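Local atomic coordinates of beta-porphyranase A (Bacteroides plebeius, PDB entry 4AW7), a protein that cleaves the sulfated red-algal polysaccharide porphyran at the β-1,4 linkages between galactose and 6-sulfated L-galactose, releasing mostly disaccharides. Residues 248-252 / 507-511; 475-479 / 581-585. One frame throughout, in Å; residues are numbered along the deposited sequence.

Interaction 1. Residues 248-252 / 507-511; sequences EAVLD and LRMSI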
# COMPACT_ATOMS: atom_id res chain seq x y z
N GLU A 248 7.82 3.21 2.91
CA GLU A 248 8.57 1.97 2.98
C GLU A 248 8.88 1.56 4.42
O GLU A 248 8.76 0.41 4.79
CB GLU A 248 9.85 2.06 2.13
CG GLU A 248 9.63 2.30 0.62
CD GLU A 248 9.21 1.12 -0.24
OE1 GLU A 248 9.07 -0.01 0.28
OE2 GLU A 248 9.06 1.38 -1.46
N ALA A 249 9.31 2.53 5.23
CA ALA A 249 9.58 2.30 6.66
C ALA A 249 8.31 1.98 7.43
O ALA A 249 8.33 1.16 8.34
CB ALA A 249 10.28 3.49 7.31
N VAL A 250 7.22 2.68 7.13
CA VAL A 250 5.94 2.46 7.80
C VAL A 250 5.51 0.99 7.65
O VAL A 250 5.13 0.33 8.63
CB VAL A 250 4.87 3.43 7.24
CG1 VAL A 250 3.46 2.95 7.60
CG2 VAL A 250 5.13 4.85 7.78
N LEU A 251 5.56 0.50 6.41
CA LEU A 251 5.12 -0.86 6.16
C LEU A 251 6.14 -1.89 6.60
O LEU A 251 5.77 -2.94 7.15
CB LEU A 251 4.74 -1.04 4.67
CG LEU A 251 3.63 -0.12 4.16
CD1 LEU A 251 3.39 -0.43 2.69
CD2 LEU A 251 2.35 -0.22 4.97
N ASP A 252 7.43 -1.59 6.45
CA ASP A 252 8.45 -2.48 6.98
C ASP A 252 8.32 -2.68 8.48
O ASP A 252 8.58 -3.77 8.97
CB ASP A 252 9.86 -1.97 6.67
CG ASP A 252 10.36 -2.29 5.28
OD1 ASP A 252 9.55 -2.68 4.40
OD2 ASP A 252 11.60 -2.20 5.06
N LEU A 507 20.25 -4.39 2.20
CA LEU A 507 19.71 -4.18 3.53
C LEU A 507 18.67 -3.05 3.45
O LEU A 507 18.96 -1.97 2.90
CB LEU A 507 20.84 -3.75 4.48
CG LEU A 507 20.40 -3.26 5.86
CD1 LEU A 507 19.81 -4.34 6.71
CD2 LEU A 507 21.61 -2.57 6.51
N ARG A 508 17.47 -3.30 3.98
CA ARG A 508 16.44 -2.26 4.12
C ARG A 508 16.55 -1.77 5.56
O ARG A 508 16.07 -2.42 6.49
CB ARG A 508 15.09 -2.87 3.87
CG ARG A 508 14.90 -3.45 2.48
CD ARG A 508 13.58 -4.11 2.30
NE ARG A 508 12.41 -3.24 2.46
CZ ARG A 508 11.87 -2.52 1.51
NH1 ARG A 508 12.33 -2.52 0.29
NH2 ARG A 508 10.80 -1.79 1.83
N MET A 509 17.22 -0.62 5.73
CA MET A 509 17.52 -0.08 7.05
C MET A 509 16.55 1.06 7.33
O MET A 509 16.65 2.11 6.68
CB MET A 509 18.96 0.44 7.04
CG MET A 509 19.37 1.19 8.27
SD MET A 509 21.02 1.86 8.28
CE MET A 509 20.87 3.12 7.03
N SER A 510 15.65 0.85 8.28
CA SER A 510 14.68 1.89 8.63
C SER A 510 15.09 2.55 9.94
O SER A 510 15.35 1.84 10.93
CB SER A 510 13.25 1.35 8.68
OG SER A 510 12.78 0.90 7.41
N ILE A 511 15.07 3.89 9.89
CA ILE A 511 15.47 4.70 11.04
C ILE A 511 14.47 5.82 11.25
O ILE A 511 13.91 6.37 10.31
CB ILE A 511 16.91 5.26 10.91
CG1 ILE A 511 17.05 6.13 9.69
CG2 ILE A 511 17.93 4.10 10.90
CD1 ILE A 511 18.44 6.85 9.56
O HOH W 1 13.36 -1.85 7.13
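Arg-508 reaches from strand 503-514 to helix 245-262 and joins two acidic side chains one helical turn apart, Glu-248 and Asp-252, in a salt-bridge network. Asp-252 is gripped side-on, one guanidinium nitrogen to each oxygen: Arg-508 NE donates to the syn lone pair of Asp-252 OD2 (2.9 Å), and Arg-508 NH2 to Asp-252 OD1 (3.0 Å). The carboxylate is turned 54° from the guanidinium plane, which leaves both nitrogens bonding with some tilt. Arg-508 NH2 also gives a hydrogen to Glu-248 OE1 (2.9 Å); this oxygen lies in the guanidinium plane but is met from above its own carboxylate plane. A bend at chi3 (62°) turns the arginine chain so that NE and NH2 face the helix.

Water supplies a second polar link. One molecule lies within hydrogen-bonding distance of Asp-252 OD2 (2.7 Å), the backbone O of Arg-508 and Ser-510 OG.

Close packing is slight: the Ser-510 hydroxyl oxygen OG rests 3.6 Å from Ala-249 CB, where the strand crosses the helix at nearly a right angle (97°).

Arg-307 forms further salt bridges with Glu-248 and Asp-252. Two carboxylates thus face two guanidinium groups in a buried setting, and this balance of charge would be expected to keep both acids ionised where the C-terminal β-sheet meets the helical shell of the catalytic barrel.

Interaction 2. Residues 475-479 / 581-585; sequences KYYSS and MILQV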
# COMPACT_ATOMS: atom_id res chain seq x y z
N LYS A 475 12.65 -11.93 1.49
CA LYS A 475 12.96 -11.01 2.57
C LYS A 475 13.18 -11.81 3.84
O LYS A 475 12.44 -12.76 4.12
CB LYS A 475 11.79 -10.03 2.79
CG LYS A 475 11.63 -9.06 1.64
CD LYS A 475 10.46 -8.10 1.87
CE LYS A 475 10.31 -7.15 0.74
NZ LYS A 475 9.28 -6.15 1.04
N TYR A 476 14.17 -11.38 4.61
CA TYR A 476 14.53 -12.03 5.86
C TYR A 476 14.50 -10.98 6.96
O TYR A 476 15.00 -9.87 6.78
CB TYR A 476 15.90 -12.68 5.76
CG TYR A 476 15.97 -13.71 4.69
CD1 TYR A 476 15.56 -15.00 4.93
CD2 TYR A 476 16.45 -13.41 3.43
CE1 TYR A 476 15.64 -15.98 3.96
CE2 TYR A 476 16.48 -14.38 2.42
CZ TYR A 476 16.11 -15.67 2.70
OH TYR A 476 16.18 -16.67 1.76
N TYR A 477 13.86 -11.34 8.06
CA TYR A 477 13.54 -10.45 9.15
C TYR A 477 14.39 -10.82 10.37
O TYR A 477 14.70 -11.94 10.61
CB TYR A 477 12.06 -10.51 9.45
CG TYR A 477 11.19 -10.12 8.27
CD1 TYR A 477 10.83 -11.05 7.30
CD2 TYR A 477 10.74 -8.83 8.11
CE1 TYR A 477 10.05 -10.71 6.21
CE2 TYR A 477 9.98 -8.47 6.99
CZ TYR A 477 9.64 -9.42 6.07
OH TYR A 477 8.89 -9.10 4.96
N SER A 478 14.68 -9.81 11.17
CA SER A 478 15.50 -10.02 12.37
C SER A 478 14.64 -10.22 13.60
O SER A 478 13.56 -9.66 13.70
CB SER A 478 16.41 -8.83 12.53
OG SER A 478 17.32 -8.99 13.64
N SER A 479 15.16 -10.95 14.60
CA SER A 479 14.54 -11.03 15.91
C SER A 479 14.65 -9.72 16.64
O SER A 479 13.96 -9.54 17.65
CB SER A 479 15.22 -12.11 16.75
OG SER A 479 16.61 -11.81 16.94
N MET A 581 15.19 -3.77 10.45
CA MET A 581 16.30 -4.22 9.61
C MET A 581 15.84 -5.47 8.91
O MET A 581 15.54 -6.46 9.54
CB MET A 581 17.54 -4.49 10.47
CG MET A 581 18.11 -3.24 11.14
SD MET A 581 19.10 -2.23 10.04
CE MET A 581 20.67 -3.10 10.16
N ILE A 582 15.82 -5.39 7.57
CA ILE A 582 15.32 -6.49 6.74
C ILE A 582 16.35 -6.73 5.63
O ILE A 582 16.79 -5.78 4.99
CB ILE A 582 13.95 -6.13 6.12
CG1 ILE A 582 12.91 -5.95 7.24
CG2 ILE A 582 13.47 -7.22 5.12
CD1 ILE A 582 11.62 -5.27 6.81
N LEU A 583 16.73 -8.00 5.41
CA LEU A 583 17.60 -8.31 4.28
C LEU A 583 16.75 -8.76 3.09
O LEU A 583 15.88 -9.60 3.23
CB LEU A 583 18.61 -9.42 4.62
CG LEU A 583 19.74 -9.01 5.55
CD1 LEU A 583 20.57 -10.21 5.93
CD2 LEU A 583 20.61 -7.96 4.88
N GLN A 584 17.03 -8.19 1.93
CA GLN A 584 16.38 -8.59 0.68
C GLN A 584 17.42 -9.32 -0.16
O GLN A 584 18.52 -8.80 -0.35
CB GLN A 584 15.83 -7.41 -0.09
CG GLN A 584 15.44 -7.84 -1.48
CD GLN A 584 14.73 -6.79 -2.27
OE1 GLN A 584 13.60 -6.45 -1.93
NE2 GLN A 584 15.35 -6.32 -3.39
N VAL A 585 17.08 -10.51 -0.61
CA VAL A 585 17.97 -11.34 -1.43
C VAL A 585 17.23 -11.70 -2.72
O VAL A 585 16.11 -12.19 -2.67
CB VAL A 585 18.41 -12.60 -0.69
CG1 VAL A 585 19.39 -13.39 -1.53
CG2 VAL A 585 19.02 -12.28 0.68
O HOH W 2 13.18 -7.63 10.46
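Tyr-477 lies alongside Ile-582, the two side chains pointing the same way from neighbouring antiparallel strands. From Ile-582 CB, which sits near Tyr-476 O, the chain divides. The Ile-582 CG2 branch comes to 3.5 Å from Tyr-476 O and 4.0 Å from Lys-475 CB, and also stands over one face of the Tyr-477 ring, offset toward its rim. Ile-582 CG1, placed beside the backbone N by chi1 of -63°, meets Tyr-477 CD2 at 3.7 Å. From there chi2 of 166° extends the chain to Ile-582 CD1, whose closest approach is to Tyr-477 CE2 (3.6 Å). An alanine here would strip away both branches and would probably leave one side of the Tyr-477 ring without its apolar neighbour, opening a gap between the ring and the strand.

The backbones meet as neighbouring inner strands of a five-stranded mixed sheet in the C-terminal β-sandwich part of the enzyme. Tyr-476 and Leu-583 form the hydrogen-bonded pair, with Tyr-476 N bound to Leu-583 O (2.8 Å) and Leu-583 N to Tyr-476 O (2.9 Å). Toward Ser-478 the two chains move apart, and a water fills in for the direct bond, accepting from Ser-478 N and donating to Met-581 O.

Tyr-476 and Leu-583 occupy the other face of the sheet, packing with Ile-498 of strand 491-498 in the opposing sheet. There the Tyr-476 ring turns an edge to Val-585, its CE2 lying 3.7 Å from Val-585 CG2, and its OH bonds Glu-499 N. On the face of Ile-582, the Tyr-477 OH is held by Glu-255 of helix 245-262 while its ring meets that of Tyr-259.

The centres of the two interactions lie about 10 Å apart, and the two share one sheet, in which strand 503-514, used by interaction 1, pairs with 577-589, used by interaction 2. Their segments alternate along the chain in the order 248-252, 475-479, 507-511, 581-585. A probable hydrogen bond from Arg-508 N to Ile-582 O (2.8 Å) connects them, and Ile-582 CD1 packs against Asp-252 OD2. Helix 245-262 of the catalytic barrel faces both sites, through 248-252 in interaction 1 and through Glu-255 and Tyr-259 beside interaction 2. The C-terminal sandwich is therefore docked on the barrel along successive turns of one helix, away from the substrate-binding residues.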